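Local structure of dTDP-4-dehydrorhamnose 3,5-epimerase (Sulfolobus tokodaii, 2B9U) at residues M1-G9 / I13-P21; R53-H61 / W152-D163. The protein probably catalyses the epimerisation of C3' and C5' of dTDP-4-dehydro-6-deoxyglucose, a step on the pathway to dTDP-L-rhamnose. All coordinates share one frame; numbering follows the deposited sequence.

Both contacts are partly buried, and they lie on opposite sides of the chain's centre, with about 14 Å between their nearest atoms. Interaction 1 joins neighbours in sequence, the two strands of the N-terminal hairpin, through regular antiparallel pairing; one face carries most of the charged side chains, the other most of the apolar ones. Interaction 2 is the long-range one. It brings residues 152-163, mostly irregular chain, against the start of strand 57-63 in the other sheet, and more of its touching residues are buried. There the backbone pairing is brief, and a single carboxylate with bridging waters does much of the polar work, beside the second subunit.

Interaction 1: residues M1-G9 / I13-P21; sequences MPFEFENLG and ILIKPKVFP
Glu6 OE2 takes the ammonium group of Lys16 at 2.8 Å (OE2 to NZ), a salt bridge lying across one face of the antiparallel beta hairpin formed by strands 3-9 and 12-22. NZ comes from above the carboxylate plane, 49° out of it. The lysine chain bends at chi3 (130°), which carries its amine across to the glutamate; Glu4 OE1 is 4.4 Å from the same NZ, too far for a second bridge but probably near enough to add to the attraction. Beneath these charges, Glu4 with Lys16 and Glu6 with Leu14 are hydrogen-bonded pairs, and the bond from Leu14 N to Glu6 O measures 2.8 Å.

Phe3, Phe5, Ile13 and Ile15 make most of the other face apolar. Ile15 serves both rings: its CG1 lies 3.6 Å from Phe5 CD2, while its CG2 sits 3.6 Å from Phe3 CD1. Ile13 CG2 comes to the edge of the Phe5 ring. Beyond the pair, Phe36 of helix 33-37 meets Phe3 edge-to-face, and strand 109-112 hydrogen-bonds through its backbone to Ile13 and Ile15. Where the pairing runs out, a water donates to Pro2 O at 2.6 Å and accepts from Lys18 N.

Interaction 2: residues R53-H61 / W152-D163; sequences RKGVVRGLH and WPIKEVIISDKD
Val56 and Ile158 form a single backbone bridge: Ile158 N donates to Gly55 O at 3.1 Å, and Val57 N to Ile158 O at 2.8 Å. It ties residues 152-163 to the beginning of strand 57-63 in the jelly-roll, cupin-type barrel. Ile158 N sits well above the carbonyl plane of Gly55, 57° out of it. Gly55, in the type II turn from Arg53 to Val56, lies where a beta carbon would run into Glu156 O.

Val57 packs between several side chains of the other segment. Its CG1, set anti to the backbone N (chi1 174°), lies over one face of the Trp152 indole, offset toward its rim, and its CG2 meets Val157 CG1 at 3.8 Å. Leu60 CD2 reaches the indole's edge, 4.0 Å from CZ2, while Trp152 NE1 bonds to Tyr147 O. Nearby, the second subunit's Lys23 donates to Ile159 O.

Asp163, in helix 161-164, fastens the other end. His61, whose side chain is about 10 Å from that of Tyr137, the predicted stacking partner of the substrate's thymidine ring, donates from NE2 to Asp163 OD1 at 2.7 Å. OD1 lies in the plane of the His61 ring and takes the N-H on its syn side, somewhat out of the carboxylate plane; ring and carboxylate are turned 44° apart. OD2 accepts from Gly59 N at 3.2 Å and from a water that also bridges Val57 O and Ser160 N. Ser160 OG caps the helix by accepting from Asp163 N. With both carboxylate oxygens engaged, Asp163 is held against rotation, and its bond probably helps to set the orientation of the His61 ring.

Interaction 1: residues M1-G9 / I13-P21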
loop_
_atom_site.group_PDB
_atom_site.type_symbol
_atom_site.label_atom_id
_atom_site.label_comp_id
_atom_site.label_asym_id
_atom_site.label_seq_id
_atom_site.Cartn_x
_atom_site.Cartn_y
_atom_site.Cartn_z
ATOM N N MET A 1 -10.005 -7.967 16.594
ATOM C CA MET A 1 -10.929 -7.728 15.422
ATOM C C MET A 1 -10.833 -6.384 14.619
ATOM O O MET A 1 -11.853 -5.872 14.161
ATOM C CB MET A 1 -12.393 -8.052 15.805
ATOM C CG MET A 1 -13.173 -6.960 16.572
ATOM S SD MET A 1 -14.780 -7.554 17.215
ATOM C CE MET A 1 -15.951 -7.109 15.911
ATOM N N PRO A 2 -9.623 -5.811 14.436
ATOM C CA PRO A 2 -9.491 -4.991 13.214
ATOM C C PRO A 2 -9.390 -5.886 11.962
ATOM O O PRO A 2 -9.649 -5.438 10.837
ATOM C CB PRO A 2 -8.172 -4.233 13.432
ATOM C CG PRO A 2 -7.830 -4.438 14.885
ATOM C CD PRO A 2 -8.400 -5.765 15.255
ATOM N N PHE A 3 -9.005 -7.144 12.179
ATOM C CA PHE A 3 -8.891 -8.141 11.122
ATOM C C PHE A 3 -9.480 -9.493 11.547
ATOM O O PHE A 3 -9.522 -9.822 12.734
ATOM C CB PHE A 3 -7.426 -8.344 10.718
ATOM C CG PHE A 3 -6.701 -7.073 10.367
ATOM C CD1 PHE A 3 -6.734 -6.574 9.061
ATOM C CD2 PHE A 3 -5.980 -6.380 11.336
ATOM C CE1 PHE A 3 -6.068 -5.411 8.722
ATOM C CE2 PHE A 3 -5.297 -5.192 11.005
ATOM C CZ PHE A 3 -5.339 -4.710 9.690
ATOM N N GLU A 4 -9.918 -10.263 10.552
ATOM C CA GLU A 4 -10.197 -11.679 10.707
ATOM C C GLU A 4 -9.266 -12.467 9.797
ATOM O O GLU A 4 -9.087 -12.112 8.643
ATOM C CB GLU A 4 -11.656 -11.981 10.373
ATOM C CG GLU A 4 -12.608 -11.474 11.445
ATOM C CD GLU A 4 -13.965 -12.164 11.424
ATOM O OE1 GLU A 4 -14.330 -12.790 10.401
ATOM O OE2 GLU A 4 -14.671 -12.066 12.453
ATOM N N PHE A 5 -8.678 -13.534 10.342
ATOM C CA PHE A 5 -7.726 -14.381 9.629
ATOM C C PHE A 5 -8.296 -15.782 9.402
ATOM O O PHE A 5 -8.780 -16.415 10.341
ATOM C CB PHE A 5 -6.420 -14.474 10.422
ATOM C CG PHE A 5 -5.773 -13.136 10.701
ATOM C CD1 PHE A 5 -6.132 -12.391 11.824
ATOM C CD2 PHE A 5 -4.794 -12.627 9.844
ATOM C CE1 PHE A 5 -5.536 -11.154 12.088
ATOM C CE2 PHE A 5 -4.177 -11.394 10.109
ATOM C CZ PHE A 5 -4.563 -10.653 11.229
ATOM N N GLU A 6 -8.249 -16.244 8.150
ATOM C CA GLU A 6 -8.669 -17.592 7.780
ATOM C C GLU A 6 -7.537 -18.385 7.129
ATOM O O GLU A 6 -6.958 -17.947 6.133
ATOM C CB GLU A 6 -9.878 -17.556 6.839
ATOM C CG GLU A 6 -10.898 -16.485 7.215
ATOM C CD GLU A 6 -12.260 -16.654 6.555
ATOM O OE1 GLU A 6 -12.341 -17.242 5.456
ATOM O OE2 GLU A 6 -13.254 -16.167 7.154
ATOM N N ASN A 7 -7.244 -19.560 7.700
ATOM C CA ASN A 7 -6.280 -20.502 7.138
ATOM C C ASN A 7 -6.822 -21.138 5.878
ATOM O O ASN A 7 -7.842 -21.825 5.920
ATOM C CB ASN A 7 -5.971 -21.641 8.121
ATOM C CG ASN A 7 -5.372 -21.160 9.422
ATOM O OD1 ASN A 7 -5.439 -19.971 9.758
ATOM N ND2 ASN A 7 -4.790 -22.096 10.180
ATOM N N LEU A 8 -6.117 -20.961 4.768
ATOM C CA LEU A 8 -6.524 -21.588 3.510
ATOM C C LEU A 8 -5.731 -22.861 3.188
ATOM O O LEU A 8 -5.916 -23.473 2.135
ATOM C CB LEU A 8 -6.471 -20.581 2.352
ATOM C CG LEU A 8 -7.232 -19.245 2.493
ATOM C CD1 LEU A 8 -7.225 -18.525 1.170
ATOM C CD2 LEU A 8 -8.689 -19.381 2.987
ATOM N N GLY A 9 -4.861 -23.265 4.111
ATOM C CA GLY A 9 -3.991 -24.416 3.905
ATOM C C GLY A 9 -2.564 -24.028 3.576
ATOM O O GLY A 9 -2.326 -23.013 2.920
ATOM N N ILE A 13 -2.917 -17.561 4.202
ATOM C CA ILE A 13 -3.882 -16.961 5.097
ATOM C C ILE A 13 -4.667 -15.875 4.372
ATOM O O ILE A 13 -4.087 -15.037 3.678
ATOM C CB ILE A 13 -3.211 -16.363 6.370
ATOM C CG1 ILE A 13 -2.468 -17.458 7.164
ATOM C CG2 ILE A 13 -4.259 -15.708 7.257
ATOM C CD1 ILE A 13 -1.837 -16.999 8.463
ATOM N N LEU A 14 -5.990 -15.912 4.518
ATOM C CA LEU A 14 -6.835 -14.838 4.001
ATOM C C LEU A 14 -7.094 -13.849 5.125
ATOM O O LEU A 14 -7.482 -14.250 6.229
ATOM C CB LEU A 14 -8.161 -15.382 3.434
ATOM C CG LEU A 14 -9.018 -14.287 2.784
ATOM C CD1 LEU A 14 -8.946 -14.371 1.263
ATOM C CD2 LEU A 14 -10.443 -14.352 3.294
ATOM N N ILE A 15 -6.850 -12.567 4.851
ATOM C CA ILE A 15 -7.064 -11.502 5.831
ATOM C C ILE A 15 -8.257 -10.642 5.429
ATOM O O ILE A 15 -8.363 -10.196 4.275
ATOM C CB ILE A 15 -5.794 -10.619 6.054
ATOM C CG1 ILE A 15 -4.604 -11.473 6.450
ATOM C CG2 ILE A 15 -6.004 -9.594 7.180
ATOM C CD1 ILE A 15 -3.598 -11.625 5.364
ATOM N N LYS A 16 -9.140 -10.390 6.393
ATOM C CA LYS A 16 -10.363 -9.646 6.122
ATOM C C LYS A 16 -10.383 -8.421 7.004
ATOM O O LYS A 16 -10.478 -8.556 8.222
ATOM C CB LYS A 16 -11.589 -10.496 6.433
ATOM C CG LYS A 16 -11.636 -11.837 5.753
ATOM C CD LYS A 16 -12.637 -12.729 6.472
ATOM C CE LYS A 16 -13.605 -13.358 5.494
ATOM N NZ LYS A 16 -14.790 -13.978 6.196
ATOM N N PRO A 17 -10.260 -7.220 6.396
ATOM C CA PRO A 17 -10.213 -5.985 7.182
ATOM C C PRO A 17 -11.595 -5.421 7.488
ATOM O O PRO A 17 -12.584 -5.871 6.929
ATOM C CB PRO A 17 -9.405 -5.032 6.280
ATOM C CG PRO A 17 -9.708 -5.486 4.864
ATOM C CD PRO A 17 -10.134 -6.965 4.946
ATOM N N LYS A 18 -11.667 -4.425 8.359
ATOM C CA LYS A 18 -12.941 -3.778 8.624
ATOM C C LYS A 18 -13.039 -2.472 7.869
ATOM O O LYS A 18 -12.166 -1.621 7.987
ATOM C CB LYS A 18 -13.139 -3.536 10.117
ATOM C CG LYS A 18 -13.877 -4.666 10.802
ATOM C CD LYS A 18 -14.656 -4.112 12.004
ATOM C CE LYS A 18 -15.282 -5.232 12.778
ATOM N NZ LYS A 18 -14.249 -6.038 13.476
ATOM N N VAL A 19 -14.109 -2.339 7.087
ATOM C CA VAL A 19 -14.333 -1.188 6.240
ATOM C C VAL A 19 -15.433 -0.318 6.875
ATOM O O VAL A 19 -16.500 -0.823 7.286
ATOM C CB VAL A 19 -14.680 -1.646 4.802
ATOM C CG1 VAL A 19 -14.964 -0.469 3.868
ATOM C CG2 VAL A 19 -13.564 -2.552 4.243
ATOM N N PHE A 20 -15.145 0.977 6.965
ATOM C CA PHE A 20 -16.018 1.955 7.582
ATOM C C PHE A 20 -16.435 2.960 6.526
ATOM O O PHE A 20 -15.649 3.859 6.175
ATOM C CB PHE A 20 -15.310 2.686 8.730
ATOM C CG PHE A 20 -14.798 1.776 9.794
ATOM C CD1 PHE A 20 -13.556 1.171 9.678
ATOM C CD2 PHE A 20 -15.575 1.495 10.911
ATOM C CE1 PHE A 20 -13.096 0.295 10.673
ATOM C CE2 PHE A 20 -15.122 0.625 11.905
ATOM C CZ PHE A 20 -13.883 0.033 11.793
ATOM N N PRO A 21 -17.668 2.796 6.006
ATOM C CA PRO A 21 -18.244 3.680 5.014
ATOM C C PRO A 21 -19.001 4.817 5.680
ATOM O O PRO A 21 -19.562 4.616 6.747
ATOM C CB PRO A 21 -19.193 2.751 4.252
ATOM C CG PRO A 21 -19.711 1.814 5.336
ATOM C CD PRO A 21 -18.575 1.671 6.340
HETATM O O HOH W 1 -8.868 -3.394 9.432
#

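Interaction 2: residues R53-H61 / W152-D163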
loop_
_atom_site.group_PDB
_atom_site.type_symbol
_atom_site.label_atom_id
_atom_site.label_comp_id
_atom_site.label_asym_id
_atom_site.label_seq_id
_atom_site.Cartn_x
_atom_site.Cartn_y
_atom_site.Cartn_z
ATOM N N ARG A 53 -4.553 -4.593 -17.114
ATOM C CA ARG A 53 -5.763 -4.564 -17.932
ATOM C C ARG A 53 -6.428 -5.916 -17.845
ATOM O O ARG A 53 -5.757 -6.908 -17.596
ATOM C CB ARG A 53 -5.408 -4.222 -19.382
ATOM C CG ARG A 53 -4.941 -2.787 -19.536
ATOM C CD ARG A 53 -4.262 -2.517 -20.856
ATOM N NE ARG A 53 -3.832 -1.116 -20.926
ATOM C CZ ARG A 53 -3.366 -0.512 -22.017
ATOM N NH1 ARG A 53 -3.271 -1.166 -23.173
ATOM N NH2 ARG A 53 -3.004 0.763 -21.952
ATOM N N LYS A 54 -7.741 -5.956 -18.047
ATOM C CA LYS A 54 -8.500 -7.209 -18.008
ATOM C C LYS A 54 -7.882 -8.307 -18.874
ATOM O O LYS A 54 -7.522 -8.083 -20.037
ATOM C CB LYS A 54 -9.950 -6.960 -18.418
ATOM C CG LYS A 54 -10.851 -8.190 -18.472
ATOM C CD LYS A 54 -12.309 -7.805 -18.764
ATOM C CE LYS A 54 -13.171 -9.046 -19.030
ATOM N NZ LYS A 54 -14.593 -8.721 -19.413
ATOM N N GLY A 55 -7.756 -9.495 -18.283
ATOM C CA GLY A 55 -7.224 -10.655 -18.976
ATOM C C GLY A 55 -5.735 -10.856 -18.790
ATOM O O GLY A 55 -5.197 -11.918 -19.144
ATOM N N VAL A 56 -5.065 -9.839 -18.254
ATOM C CA VAL A 56 -3.627 -9.921 -18.010
ATOM C C VAL A 56 -3.350 -11.053 -17.024
ATOM O O VAL A 56 -4.086 -11.218 -16.052
ATOM C CB VAL A 56 -3.046 -8.552 -17.511
ATOM C CG1 VAL A 56 -1.718 -8.729 -16.788
ATOM C CG2 VAL A 56 -2.909 -7.587 -18.686
ATOM N N VAL A 57 -2.312 -11.838 -17.306
ATOM C CA VAL A 57 -1.780 -12.807 -16.362
ATOM C C VAL A 57 -0.358 -12.399 -16.007
ATOM O O VAL A 57 0.434 -12.079 -16.899
ATOM C CB VAL A 57 -1.766 -14.232 -16.973
ATOM C CG1 VAL A 57 -1.065 -15.218 -16.034
ATOM C CG2 VAL A 57 -3.183 -14.695 -17.309
ATOM N N ARG A 58 -0.052 -12.375 -14.707
ATOM C CA ARG A 58 1.294 -12.165 -14.210
ATOM C C ARG A 58 1.596 -13.336 -13.284
ATOM O O ARG A 58 0.799 -13.624 -12.396
ATOM C CB ARG A 58 1.399 -10.860 -13.413
ATOM C CG ARG A 58 1.151 -9.599 -14.226
ATOM C CD ARG A 58 1.170 -8.355 -13.343
ATOM N NE ARG A 58 0.656 -7.184 -14.042
ATOM C CZ ARG A 58 1.408 -6.240 -14.609
ATOM N NH1 ARG A 58 2.731 -6.318 -14.567
ATOM N NH2 ARG A 58 0.829 -5.209 -15.206
ATOM N N GLY A 59 2.735 -13.999 -13.492
ATOM C CA GLY A 59 3.154 -15.106 -12.627
ATOM C C GLY A 59 3.792 -16.257 -13.397
ATOM O O GLY A 59 3.944 -16.179 -14.611
ATOM N N LEU A 60 4.152 -17.339 -12.710
ATOM C CA LEU A 60 3.975 -17.478 -11.262
ATOM C C LEU A 60 5.357 -17.309 -10.612
ATOM O O LEU A 60 6.243 -18.156 -10.785
ATOM C CB LEU A 60 3.340 -18.839 -10.924
ATOM C CG LEU A 60 2.133 -19.317 -11.755
ATOM C CD1 LEU A 60 1.677 -20.740 -11.382
ATOM C CD2 LEU A 60 0.975 -18.360 -11.632
ATOM N N HIS A 61 5.540 -16.203 -9.898
ATOM C CA HIS A 61 6.864 -15.767 -9.464
ATOM C C HIS A 61 7.210 -16.100 -8.028
ATOM O O HIS A 61 6.347 -16.092 -7.148
ATOM C CB HIS A 61 7.007 -14.262 -9.630
ATOM C CG HIS A 61 6.694 -13.766 -11.003
ATOM N ND1 HIS A 61 5.915 -12.655 -11.229
ATOM C CD2 HIS A 61 7.058 -14.226 -12.223
ATOM C CE1 HIS A 61 5.818 -12.445 -12.529
ATOM N NE2 HIS A 61 6.508 -13.381 -13.154
ATOM N N TRP A 152 -7.111 -20.591 -16.082
ATOM C CA TRP A 152 -7.541 -19.210 -15.876
ATOM C C TRP A 152 -8.876 -18.988 -16.581
ATOM O O TRP A 152 -9.099 -19.564 -17.645
ATOM C CB TRP A 152 -6.492 -18.252 -16.452
ATOM C CG TRP A 152 -5.110 -18.390 -15.817
ATOM C CD1 TRP A 152 -3.999 -18.955 -16.379
ATOM C CD2 TRP A 152 -4.719 -17.958 -14.511
ATOM N NE1 TRP A 152 -2.946 -18.908 -15.505
ATOM C CE2 TRP A 152 -3.353 -18.291 -14.351
ATOM C CE3 TRP A 152 -5.387 -17.314 -13.460
ATOM C CZ2 TRP A 152 -2.641 -18.000 -13.183
ATOM C CZ3 TRP A 152 -4.677 -17.027 -12.298
ATOM C CH2 TRP A 152 -3.318 -17.377 -12.168
ATOM N N PRO A 153 -9.765 -18.156 -15.996
ATOM C CA PRO A 153 -11.115 -17.992 -16.585
ATOM C C PRO A 153 -11.218 -17.139 -17.862
ATOM O O PRO A 153 -12.106 -17.377 -18.687
ATOM C CB PRO A 153 -11.933 -17.374 -15.441
ATOM C CG PRO A 153 -10.927 -16.680 -14.584
ATOM C CD PRO A 153 -9.593 -17.371 -14.761
ATOM N N ILE A 154 -10.330 -16.166 -18.038
ATOM C CA ILE A 154 -10.397 -15.289 -19.214
ATOM C C ILE A 154 -9.496 -15.820 -20.322
ATOM O O ILE A 154 -8.321 -16.145 -20.093
ATOM C CB ILE A 154 -10.114 -13.811 -18.860
ATOM C CG1 ILE A 154 -11.208 -13.284 -17.925
ATOM C CG2 ILE A 154 -10.028 -12.937 -20.127
ATOM C CD1 ILE A 154 -10.845 -12.003 -17.214
ATOM N N LYS A 155 -10.086 -15.901 -21.513
ATOM C CA LYS A 155 -9.515 -16.520 -22.694
ATOM C C LYS A 155 -8.511 -15.588 -23.368
ATOM O O LYS A 155 -7.470 -16.032 -23.868
ATOM C CB LYS A 155 -10.669 -16.835 -23.662
ATOM C CG LYS A 155 -10.356 -17.748 -24.836
ATOM C CD LYS A 155 -11.684 -18.227 -25.463
ATOM C CE LYS A 155 -12.375 -19.307 -24.576
ATOM N NZ LYS A 155 -13.843 -19.052 -24.322
ATOM N N GLU A 156 -8.822 -14.295 -23.373
ATOM C CA GLU A 156 -7.940 -13.287 -23.969
ATOM C C GLU A 156 -6.831 -12.931 -22.987
ATOM O O GLU A 156 -6.816 -11.858 -22.405
ATOM C CB GLU A 156 -8.727 -12.042 -24.395
ATOM C CG GLU A 156 -10.008 -12.322 -25.209
ATOM C CD GLU A 156 -11.122 -12.986 -24.392
ATOM O OE1 GLU A 156 -11.128 -12.854 -23.145
ATOM O OE2 GLU A 156 -11.999 -13.645 -25.007
ATOM N N VAL A 157 -5.904 -13.867 -22.815
ATOM C CA VAL A 157 -4.780 -13.724 -21.901
ATOM C C VAL A 157 -3.753 -12.719 -22.447
ATOM O O VAL A 157 -3.358 -12.798 -23.622
ATOM C CB VAL A 157 -4.117 -15.101 -21.645
ATOM C CG1 VAL A 157 -2.694 -14.960 -21.060
ATOM C CG2 VAL A 157 -5.013 -15.990 -20.764
ATOM N N ILE A 158 -3.349 -11.776 -21.596
ATOM C CA ILE A 158 -2.272 -10.826 -21.912
ATOM C C ILE A 158 -1.077 -11.079 -20.989
ATOM O O ILE A 158 -1.189 -11.046 -19.773
ATOM C CB ILE A 158 -2.761 -9.353 -21.867
ATOM C CG1 ILE A 158 -3.891 -9.150 -22.884
ATOM C CG2 ILE A 158 -1.609 -8.361 -22.124
ATOM C CD1 ILE A 158 -4.764 -7.950 -22.587
ATOM N N ILE A 159 0.080 -11.341 -21.570
ATOM C CA ILE A 159 1.163 -11.905 -20.788
ATOM C C ILE A 159 2.514 -11.489 -21.365
ATOM O O ILE A 159 2.637 -11.273 -22.565
ATOM C CB ILE A 159 1.000 -13.451 -20.690
ATOM C CG1 ILE A 159 2.033 -14.055 -19.730
ATOM C CG2 ILE A 159 1.008 -14.108 -22.090
ATOM C CD1 ILE A 159 1.659 -15.436 -19.207
ATOM N N SER A 160 3.518 -11.361 -20.510
ATOM C CA SER A 160 4.808 -10.856 -20.943
ATOM C C SER A 160 5.669 -11.987 -21.521
ATOM O O SER A 160 5.461 -13.178 -21.208
ATOM C CB SER A 160 5.547 -10.209 -19.774
ATOM O OG SER A 160 6.119 -11.219 -18.968
ATOM N N ASP A 161 6.626 -11.589 -22.356
ATOM C CA ASP A 161 7.650 -12.489 -22.896
ATOM C C ASP A 161 8.351 -13.282 -21.786
ATOM O O ASP A 161 8.503 -14.493 -21.900
ATOM C CB ASP A 161 8.699 -11.707 -23.707
ATOM C CG ASP A 161 8.178 -11.224 -25.060
ATOM O OD1 ASP A 161 7.004 -11.482 -25.408
ATOM O OD2 ASP A 161 8.966 -10.583 -25.789
ATOM N N LYS A 162 8.770 -12.595 -20.721
ATOM C CA LYS A 162 9.389 -13.244 -19.555
ATOM C C LYS A 162 8.512 -14.342 -18.975
ATOM O O LYS A 162 9.003 -15.433 -18.643
ATOM C CB LYS A 162 9.711 -12.215 -18.460
ATOM C CG LYS A 162 11.153 -11.673 -18.482
ATOM C CD LYS A 162 11.337 -10.408 -17.614
ATOM C CE LYS A 162 11.064 -10.642 -16.124
ATOM N NZ LYS A 162 10.907 -9.328 -15.382
ATOM N N ASP A 163 7.214 -14.058 -18.855
ATOM C CA ASP A 163 6.289 -15.010 -18.242
ATOM C C ASP A 163 5.973 -16.174 -19.182
ATOM O O ASP A 163 5.669 -17.279 -18.739
ATOM C CB ASP A 163 5.015 -14.304 -17.736
ATOM C CG ASP A 163 5.242 -13.539 -16.425
ATOM O OD1 ASP A 163 6.343 -13.653 -15.835
ATOM O OD2 ASP A 163 4.316 -12.822 -15.985
HETATM O O HOH W 2 -8.085 -9.479 -22.341
HETATM O O HOH W 3 2.870 -11.385 -17.706
HETATM O O HOH W 4 4.148 -17.820 -16.706
#